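Local coordinates for protein N-acetylneuraminic acid (Sialic acid) synthetase (Leptospira borgpetersenii serovar Hardjo-bovis, PDB 6NCS) that probably makes N-acylneuraminate (sialic acid) or its 9-phosphate as a member of the NeuB family, and binds manganese in a TIM barrel, at residues E229-V234 and W243-E248; I28-G33 and N56-Q61. All coordinates share one frame; numbering follows the deposited sequence.

Contact 1 (E229-V234 and W243-E248). With MN (manganese (II) ion), chain C.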
ATOM      1  N   GLU A 229      13.519  -2.059   7.010  1.00 12.31           N
ATOM      2  CA  GLU A 229      14.400  -2.511   8.075  1.00 10.70           C
ATOM      3  C   GLU A 229      13.588  -3.392   9.017  1.00 17.26           C
ATOM      4  O   GLU A 229      12.471  -3.030   9.398  1.00 15.96           O
ATOM      5  CB  GLU A 229      15.008  -1.321   8.827  1.00 14.00           C
ATOM      6  CG  GLU A 229      16.010  -1.730   9.885  1.00 14.64           C
ATOM      7  CD  GLU A 229      16.617  -0.537  10.598  1.00 33.56           C
ATOM      8  OE1 GLU A 229      16.367  -0.370  11.807  1.00 45.53           O
ATOM      9  OE2 GLU A 229      17.338   0.240   9.945  1.00 34.13           O
ATOM     10  N   LYS A 230      14.135  -4.550   9.370  1.00 11.61           N
ATOM     11  CA  LYS A 230      13.439  -5.511  10.220  1.00 12.25           C
ATOM     12  C   LYS A 230      14.440  -6.121  11.185  1.00 15.69           C
ATOM     13  O   LYS A 230      15.509  -6.566  10.759  1.00 12.88           O
ATOM     14  CB  LYS A 230      12.777  -6.603   9.361  1.00 15.19           C
ATOM     15  CG  LYS A 230      12.148  -7.761  10.128  1.00 15.92           C
ATOM     16  CD  LYS A 230      10.887  -7.347  10.871  1.00 14.64           C
ATOM     17  CE  LYS A 230      10.493  -8.409  11.905  1.00 15.03           C
ATOM     18  NZ  LYS A 230       9.309  -7.966  12.724  1.00 18.45           N
ATOM     19  N   HIS A 231      14.116  -6.129  12.479  1.00 13.77           N
ATOM     20  CA  HIS A 231      15.019  -6.762  13.432  1.00 15.78           C
ATOM     21  C   HIS A 231      15.140  -8.248  13.126  1.00 18.23           C
ATOM     22  O   HIS A 231      14.213  -8.880  12.609  1.00 19.00           O
ATOM     23  CB  HIS A 231      14.537  -6.565  14.868  1.00 15.48           C
ATOM     24  CG  HIS A 231      14.778  -5.186  15.396  1.00 18.96           C
ATOM     25  ND1 HIS A 231      15.667  -4.926  16.416  1.00 19.86           N
ATOM     26  CD2 HIS A 231      14.255  -3.989  15.036  1.00 21.27           C
ATOM     27  CE1 HIS A 231      15.680  -3.629  16.667  1.00 20.07           C
ATOM     28  NE2 HIS A 231      14.830  -3.038  15.844  1.00 26.79           N
ATOM     29  N   TYR A 232      16.291  -8.810  13.478  1.00 17.01           N
ATOM     30  CA  TYR A 232      16.702 -10.089  12.927  1.00 15.33           C
ATOM     31  C   TYR A 232      17.453 -10.895  13.977  1.00 17.55           C
ATOM     32  O   TYR A 232      18.244 -10.350  14.754  1.00 16.85           O
ATOM     33  CB  TYR A 232      17.546  -9.836  11.664  1.00 14.81           C
ATOM     34  CG  TYR A 232      18.381 -10.998  11.202  1.00 16.26           C
ATOM     35  CD1 TYR A 232      17.788 -12.189  10.798  1.00 16.43           C
ATOM     36  CD2 TYR A 232      19.765 -10.897  11.136  1.00 16.12           C
ATOM     37  CE1 TYR A 232      18.558 -13.258  10.374  1.00 16.24           C
ATOM     38  CE2 TYR A 232      20.540 -11.959  10.697  1.00 19.41           C
ATOM     39  CZ  TYR A 232      19.929 -13.136  10.321  1.00 18.97           C
ATOM     40  OH  TYR A 232      20.695 -14.194   9.892  1.00 18.78           O
ATOM     41  N   THR A 233      17.162 -12.194  14.018  1.00 17.09           N
ATOM     42  CA  THR A 233      17.807 -13.138  14.921  1.00 18.05           C
ATOM     43  C   THR A 233      17.980 -14.447  14.168  1.00 19.76           C
ATOM     44  O   THR A 233      17.184 -14.765  13.282  1.00 24.41           O
ATOM     45  CB  THR A 233      16.978 -13.369  16.199  1.00 18.74           C
ATOM     46  OG1 THR A 233      17.634 -14.322  17.045  1.00 20.34           O
ATOM     47  CG2 THR A 233      15.576 -13.890  15.862  1.00 20.53           C
ATOM     48  N   VAL A 234      19.023 -15.212  14.506  1.00 19.30           N
ATOM     49  CA  VAL A 234      19.088 -16.546  13.917  1.00 19.92           C
ATOM     50  C   VAL A 234      18.212 -17.542  14.654  1.00 27.41           C
ATOM     51  O   VAL A 234      17.932 -18.616  14.109  1.00 24.94           O
ATOM     52  CB  VAL A 234      20.516 -17.116  13.831  1.00 25.19           C
ATOM     53  CG1 VAL A 234      21.372 -16.259  12.899  1.00 23.41           C
ATOM     54  CG2 VAL A 234      21.127 -17.270  15.209  1.00 30.02           C
ATOM     55  N   TRP A 243      14.497 -10.234  20.915  1.00 22.45           N
ATOM     56  CA  TRP A 243      14.075 -11.444  20.216  1.00 28.88           C
ATOM     57  C   TRP A 243      12.599 -11.386  19.836  1.00 25.77           C
ATOM     58  O   TRP A 243      12.204 -11.918  18.793  1.00 21.58           O
ATOM     59  CB  TRP A 243      14.354 -12.687  21.069  1.00 25.21           C
ATOM     60  CG  TRP A 243      13.514 -12.787  22.320  1.00 25.47           C
ATOM     61  CD1 TRP A 243      13.851 -12.347  23.566  1.00 28.03           C
ATOM     62  CD2 TRP A 243      12.198 -13.358  22.438  1.00 26.85           C
ATOM     63  NE1 TRP A 243      12.832 -12.608  24.450  1.00 29.61           N
ATOM     64  CE2 TRP A 243      11.807 -13.224  23.784  1.00 36.74           C
ATOM     65  CE3 TRP A 243      11.316 -13.961  21.535  1.00 27.24           C
ATOM     66  CZ2 TRP A 243      10.568 -13.680  24.255  1.00 34.31           C
ATOM     67  CZ3 TRP A 243      10.080 -14.416  22.007  1.00 26.38           C
ATOM     68  CH2 TRP A 243       9.725 -14.271  23.353  1.00 29.55           C
ATOM     69  N   GLU A 244      11.769 -10.736  20.662  1.00 21.56           N
ATOM     70  CA  GLU A 244      10.325 -10.792  20.441  1.00 21.93           C
ATOM     71  C   GLU A 244       9.919 -10.092  19.149  1.00 23.18           C
ATOM     72  O   GLU A 244       8.935 -10.489  18.513  1.00 24.10           O
ATOM     73  CB  GLU A 244       9.576 -10.182  21.627  1.00 26.28           C
ATOM     74  N   ILE A 245      10.659  -9.064  18.734  1.00 19.77           N
ATOM     75  CA  ILE A 245      10.335  -8.349  17.499  1.00 18.65           C
ATOM     76  C   ILE A 245      11.255  -8.741  16.348  1.00 19.41           C
ATOM     77  O   ILE A 245      11.266  -8.061  15.315  1.00 16.56           O
ATOM     78  CB  ILE A 245      10.352  -6.827  17.706  1.00 18.48           C
ATOM     79  CG1 ILE A 245      11.743  -6.343  18.129  1.00 21.72           C
ATOM     80  CG2 ILE A 245       9.293  -6.406  18.716  1.00 25.95           C
ATOM     81  CD1 ILE A 245      11.935  -4.855  17.923  1.00 20.43           C
ATOM     82  N   SER A 246      12.009  -9.825  16.484  1.00 18.07           N
ATOM     83  CA  SER A 246      13.005 -10.190  15.486  1.00 17.00           C
ATOM     84  C   SER A 246      12.525 -11.338  14.606  1.00 24.38           C
ATOM     85  O   SER A 246      11.921 -12.298  15.086  1.00 22.56           O
ATOM     86  CB  SER A 246      14.326 -10.571  16.152  1.00 17.42           C
ATOM     87  OG  SER A 246      14.890  -9.459  16.816  1.00 18.55           O
ATOM     88  N   ALA A 247      12.816 -11.231  13.311  1.00 16.54           N
ATOM     89  CA  ALA A 247      12.495 -12.267  12.339  1.00 16.12           C
ATOM     90  C   ALA A 247      13.628 -13.279  12.266  1.00 17.17           C
ATOM     91  O   ALA A 247      14.803 -12.910  12.294  1.00 16.69           O
ATOM     92  CB  ALA A 247      12.276 -11.643  10.959  1.00 17.51           C
ATOM     93  N   GLU A 248      13.279 -14.553  12.173  1.00 17.51           N
ATOM     94  CA  GLU A 248      14.281 -15.597  11.992  1.00 20.04           C
ATOM     95  C   GLU A 248      14.665 -15.688  10.516  1.00 20.24           C
ATOM     96  O   GLU A 248      14.024 -15.081   9.663  1.00 16.47           O
ATOM     97  CB  GLU A 248      13.745 -16.913  12.553  1.00 19.15           C
ATOM     98  CG  GLU A 248      13.692 -16.930  14.085  1.00 21.29           C
ATOM     99  CD  GLU A 248      13.143 -18.216  14.644  1.00 34.35           C
ATOM    100  OE1 GLU A 248      12.539 -19.001  13.876  1.00 35.74           O
ATOM    101  OE2 GLU A 248      13.316 -18.438  15.862  1.00 25.92           O
TER
HETATM  102 MN    MN C 301      14.904  -0.823  15.817  0.66 19.63          MN
HETATM  103  O   HOH W   1      15.204  -1.035  13.890  1.00 24.55           O
HETATM  104  O   HOH W   2      11.383  -5.872  13.767  1.00 18.04           O
HETATM  105  O   HOH W   3      17.383  -7.871  16.638  1.00 23.71           O

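Contact 2 (I28-G33 and N56-Q61)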
ATOM      1  N   ILE A  28      16.475  -4.086   1.527  1.00 12.25           N
ATOM      2  CA  ILE A  28      16.038  -4.755   2.761  1.00 11.82           C
ATOM      3  C   ILE A  28      17.216  -4.893   3.720  1.00 13.39           C
ATOM      4  O   ILE A  28      18.244  -5.488   3.370  1.00 12.73           O
ATOM      5  CB  ILE A  28      15.406  -6.120   2.459  1.00 12.35           C
ATOM      6  CG1 ILE A  28      14.133  -5.913   1.628  1.00 18.12           C
ATOM      7  CG2 ILE A  28      15.033  -6.835   3.776  1.00 15.55           C
ATOM      8  CD1 ILE A  28      13.515  -7.183   1.109  1.00 24.05           C
ATOM      9  N   ILE A  29      17.043  -4.373   4.938  1.00 11.35           N
ATOM     10  CA  ILE A  29      18.076  -4.331   5.970  1.00 11.27           C
ATOM     11  C   ILE A  29      17.665  -5.282   7.079  1.00 14.15           C
ATOM     12  O   ILE A  29      16.582  -5.131   7.652  1.00 13.08           O
ATOM     13  CB  ILE A  29      18.250  -2.915   6.542  1.00 11.48           C
ATOM     14  CG1 ILE A  29      18.735  -1.932   5.470  1.00 11.85           C
ATOM     15  CG2 ILE A  29      19.231  -2.928   7.739  1.00 12.22           C
ATOM     16  CD1 ILE A  29      18.298  -0.478   5.775  1.00 12.83           C
ATOM     17  N   ALA A  30      18.539  -6.234   7.406  1.00 11.39           N
ATOM     18  CA  ALA A  30      18.371  -7.092   8.570  1.00 11.58           C
ATOM     19  C   ALA A  30      19.040  -6.403   9.754  1.00 13.16           C
ATOM     20  O   ALA A  30      20.253  -6.209   9.746  1.00 14.54           O
ATOM     21  CB  ALA A  30      18.992  -8.463   8.301  1.00 12.93           C
ATOM     22  N   GLU A  31      18.253  -5.997  10.756  1.00 13.60           N
ATOM     23  CA  GLU A  31      18.804  -5.296  11.919  1.00 14.69           C
ATOM     24  C   GLU A  31      19.221  -6.357  12.931  1.00 13.73           C
ATOM     25  O   GLU A  31      18.392  -6.894  13.665  1.00 17.56           O
ATOM     26  CB  GLU A  31      17.788  -4.298  12.484  1.00 16.64           C
ATOM     27  CG  GLU A  31      17.935  -3.925  13.975  1.00 25.73           C
ATOM     28  CD  GLU A  31      19.146  -3.059  14.289  1.00 22.53           C
ATOM     29  OE1 GLU A  31      18.997  -2.097  15.077  1.00 29.40           O
ATOM     30  OE2 GLU A  31      20.245  -3.341  13.763  1.00 21.94           O
ATOM     31  N   ALA A  32      20.516  -6.691  12.936  1.00 15.86           N
ATOM     32  CA  ALA A  32      21.036  -7.604  13.946  1.00 16.78           C
ATOM     33  C   ALA A  32      21.000  -6.960  15.319  1.00 21.66           C
ATOM     34  O   ALA A  32      20.844  -7.658  16.326  1.00 17.49           O
ATOM     35  CB  ALA A  32      22.464  -8.029  13.604  1.00 17.44           C
ATOM     36  N   GLY A  33      21.158  -5.643  15.369  1.00 16.54           N
ATOM     37  CA  GLY A  33      20.966  -4.894  16.596  1.00 21.18           C
ATOM     38  C   GLY A  33      21.909  -5.376  17.675  1.00 20.49           C
ATOM     39  O   GLY A  33      23.133  -5.413  17.486  1.00 22.70           O
ATOM     40  N   ASN A  56      19.630  -7.382   1.590  1.00 12.68           N
ATOM     41  CA  ASN A  56      20.630  -6.533   0.940  1.00 15.50           C
ATOM     42  C   ASN A  56      21.731  -6.118   1.897  1.00 14.16           C
ATOM     43  O   ASN A  56      22.887  -5.938   1.480  1.00 13.30           O
ATOM     44  CB  ASN A  56      19.984  -5.275   0.351  1.00 14.32           C
ATOM     45  CG  ASN A  56      18.933  -5.592  -0.678  1.00 15.96           C
ATOM     46  OD1 ASN A  56      17.749  -5.693  -0.365  1.00 16.32           O
ATOM     47  ND2 ASN A  56      19.357  -5.744  -1.929  1.00 22.53           N
ATOM     48  N   ALA A  57      21.395  -5.964   3.172  1.00 13.60           N
ATOM     49  CA  ALA A  57      22.341  -5.432   4.137  1.00 16.56           C
ATOM     50  C   ALA A  57      22.066  -6.039   5.503  1.00 13.36           C
ATOM     51  O   ALA A  57      20.942  -6.453   5.796  1.00 11.88           O
ATOM     52  CB  ALA A  57      22.252  -3.901   4.199  1.00 12.84           C
ATOM     53  N   ILE A  58      23.104  -6.090   6.341  1.00 12.16           N
ATOM     54  CA  ILE A  58      22.941  -6.422   7.753  1.00 13.66           C
ATOM     55  C   ILE A  58      23.558  -5.299   8.582  1.00 12.27           C
ATOM     56  O   ILE A  58      24.641  -4.793   8.263  1.00 16.38           O
ATOM     57  CB  ILE A  58      23.539  -7.807   8.099  1.00 12.50           C
ATOM     58  CG1 ILE A  58      23.284  -8.164   9.563  1.00 13.06           C
ATOM     59  CG2 ILE A  58      25.039  -7.884   7.741  1.00 15.82           C
ATOM     60  CD1 ILE A  58      23.532  -9.627   9.902  1.00 15.96           C
ATOM     61  N   LYS A  59      22.838  -4.888   9.629  1.00 12.71           N
ATOM     62  CA  LYS A  59      23.159  -3.692  10.393  1.00 14.09           C
ATOM     63  C   LYS A  59      23.431  -4.059  11.848  1.00 15.13           C
ATOM     64  O   LYS A  59      22.722  -4.885  12.432  1.00 15.56           O
ATOM     65  CB  LYS A  59      22.007  -2.676  10.317  1.00 13.34           C
ATOM     66  CG  LYS A  59      22.364  -1.292  10.828  1.00 18.07           C
ATOM     67  CD  LYS A  59      21.133  -0.386  10.852  1.00 17.17           C
ATOM     68  CE  LYS A  59      20.283  -0.713  12.055  1.00 23.39           C
ATOM     69  NZ  LYS A  59      21.207  -0.751  13.241  1.00 29.35           N
ATOM     70  N   PHE A  60      24.459  -3.440  12.430  1.00 13.53           N
ATOM     71  CA  PHE A  60      24.838  -3.638  13.827  1.00 15.03           C
ATOM     72  C   PHE A  60      24.735  -2.296  14.557  1.00 23.26           C
ATOM     73  O   PHE A  60      24.318  -1.290  13.980  1.00 19.68           O
ATOM     74  CB  PHE A  60      26.240  -4.277  13.914  1.00 14.09           C
ATOM     75  CG  PHE A  60      26.279  -5.712  13.425  1.00 14.07           C
ATOM     76  CD1 PHE A  60      26.124  -6.768  14.312  1.00 16.40           C
ATOM     77  CD2 PHE A  60      26.436  -5.999  12.073  1.00 21.82           C
ATOM     78  CE1 PHE A  60      26.135  -8.095  13.865  1.00 19.28           C
ATOM     79  CE2 PHE A  60      26.449  -7.318  11.614  1.00 16.70           C
ATOM     80  CZ  PHE A  60      26.303  -8.367  12.513  1.00 19.39           C
ATOM     81  N   GLN A  61      25.061  -2.282  15.849  1.00 15.81           N
ATOM     82  CA  GLN A  61      24.990  -1.065  16.655  1.00 18.77           C
ATOM     83  C   GLN A  61      26.342  -0.806  17.301  1.00 19.43           C
ATOM     84  O   GLN A  61      26.933  -1.719  17.887  1.00 19.57           O
ATOM     85  CB  GLN A  61      23.907  -1.155  17.739  1.00 16.51           C
ATOM     86  CG  GLN A  61      22.498  -1.226  17.142  1.00 16.88           C
ATOM     87  CD  GLN A  61      21.402  -1.331  18.183  1.00 20.70           C
ATOM     88  OE1 GLN A  61      21.614  -1.078  19.366  1.00 21.65           O
ATOM     89  NE2 GLN A  61      20.213  -1.733  17.738  1.00 20.03           N
TER
HETATM   90  O   HOH W   4      25.631  -4.620  17.299  1.00 23.96           O

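Contact 1 (E229-V234 and W243-E248)
H231 and I245 meet through two different first torsions: CG of H231 stands anti to its carbonyl carbon (chi1 -75°), while CG1 of I245 sits between backbone N and carbonyl carbon (chi1 62°). The two side chains lie side by side and point the same way, and I245 CD1 rests over the centre of the imidazole, 3.8 Å from the ring centroid of H231, a CH-pi contact. From this ring, H231 NE2 binds the manganese ion at 2.2 Å, and H210 is a further ligand. Water 1, also on the metal, donates to E229 OE1.

The backbones join by a single bridge between Y232 and A247. A247 N donates to H231 O (2.8 Å) in a nearly straight bond whose donor stands above the carbonyl plane, and T233 N returns one to A247 O (3.0 Å). S246 CB also packs on T233 CG2 at 3.6 Å. S246 OG is hydrogen-bonded to D242 O and receives a bond from water 3.

K230 bends at chi2 and lays CE against A247 CB, 3.8 Å away. Its NZ reaches I245 O only weakly; firmer partners are G213 O and a salt bridge to D209. Water 2 accepts from H231 N and donates to I245 O, bridging the metal ligand's own backbone to segment 243-248.

The two ring nitrogens of H231 thus play different parts, with the I245 methyl over one face: NE2 coordinates manganese, while ND1 donates, weakly, to water 3, consistent with the ring proton residing on ND1.

Contact 2 (I28-G33 and N56-Q61)
I29, A30 and E31 pair in parallel with A57, I58 and K59, the first two strands of a TIM barrel, joined as a beta-alpha-beta unit through helix 40-52.

The ladder runs on backbone bonds: A57 N to I28 O, A30 N to A57 O (2.9 Å), K59 N to A30 O (2.9 Å) and A32 N to K59 O. At its start N56 adds a side-chain bond, its OD1 taking the N-H of I28 at 2.8 Å.

Among apolar contacts, on the face of I29, A57 and K59, I29 CG2 touches K59 CB at 3.8 Å, and F104 of strand 102-107 packs beside them. A30 and I58 share the other face, and A32 CB comes within 4.1 Å of I58 CG1. Beyond these regular pairs, A32 CB lies over one face of the F60 ring, offset toward its rim and 3.7 Å from F60 CE1, a CH-pi contact; A43 and I47 of helix 40-52 also meet F60.

Charge gathers at the C-terminal ends. E31 bends at chi2 (71°) and K59 at chi3 and chi4, and their salt bridge closes at 2.8 Å between E31 OE2 and K59 NZ, the ammonium standing above the carboxylate plane. K59 NZ also bonds T106 OG1 and a citrate probably taken from the crystallisation liquor. The other oxygen, E31 OE1, is met from above the carboxylate plane by Q61 NE2 at 2.9 Å, with the acceptor lying near the Q61 amide plane.

How the contacts relate
The contacts follow one another along the chain, contact 2 closing before contact 1 opens, yet their centres lie only 10 Å apart. Both reach the same parallel sheet: strand 227-231 is the last of the barrel and strand 27-33 the first, so their adjacency closes the cylinder. The seam is made by probable backbone hydrogen bonds, K230 N to I29 O (3.0 Å) and E31 N to K230 O (2.8 Å), with E31 CG packing against the ring of H231. E31 of contact 2 thus lies against the manganese ligand of contact 1, and its salt-bridge partner K59 reaches the same citrate that sits close to H231, which suggests a shared pocket.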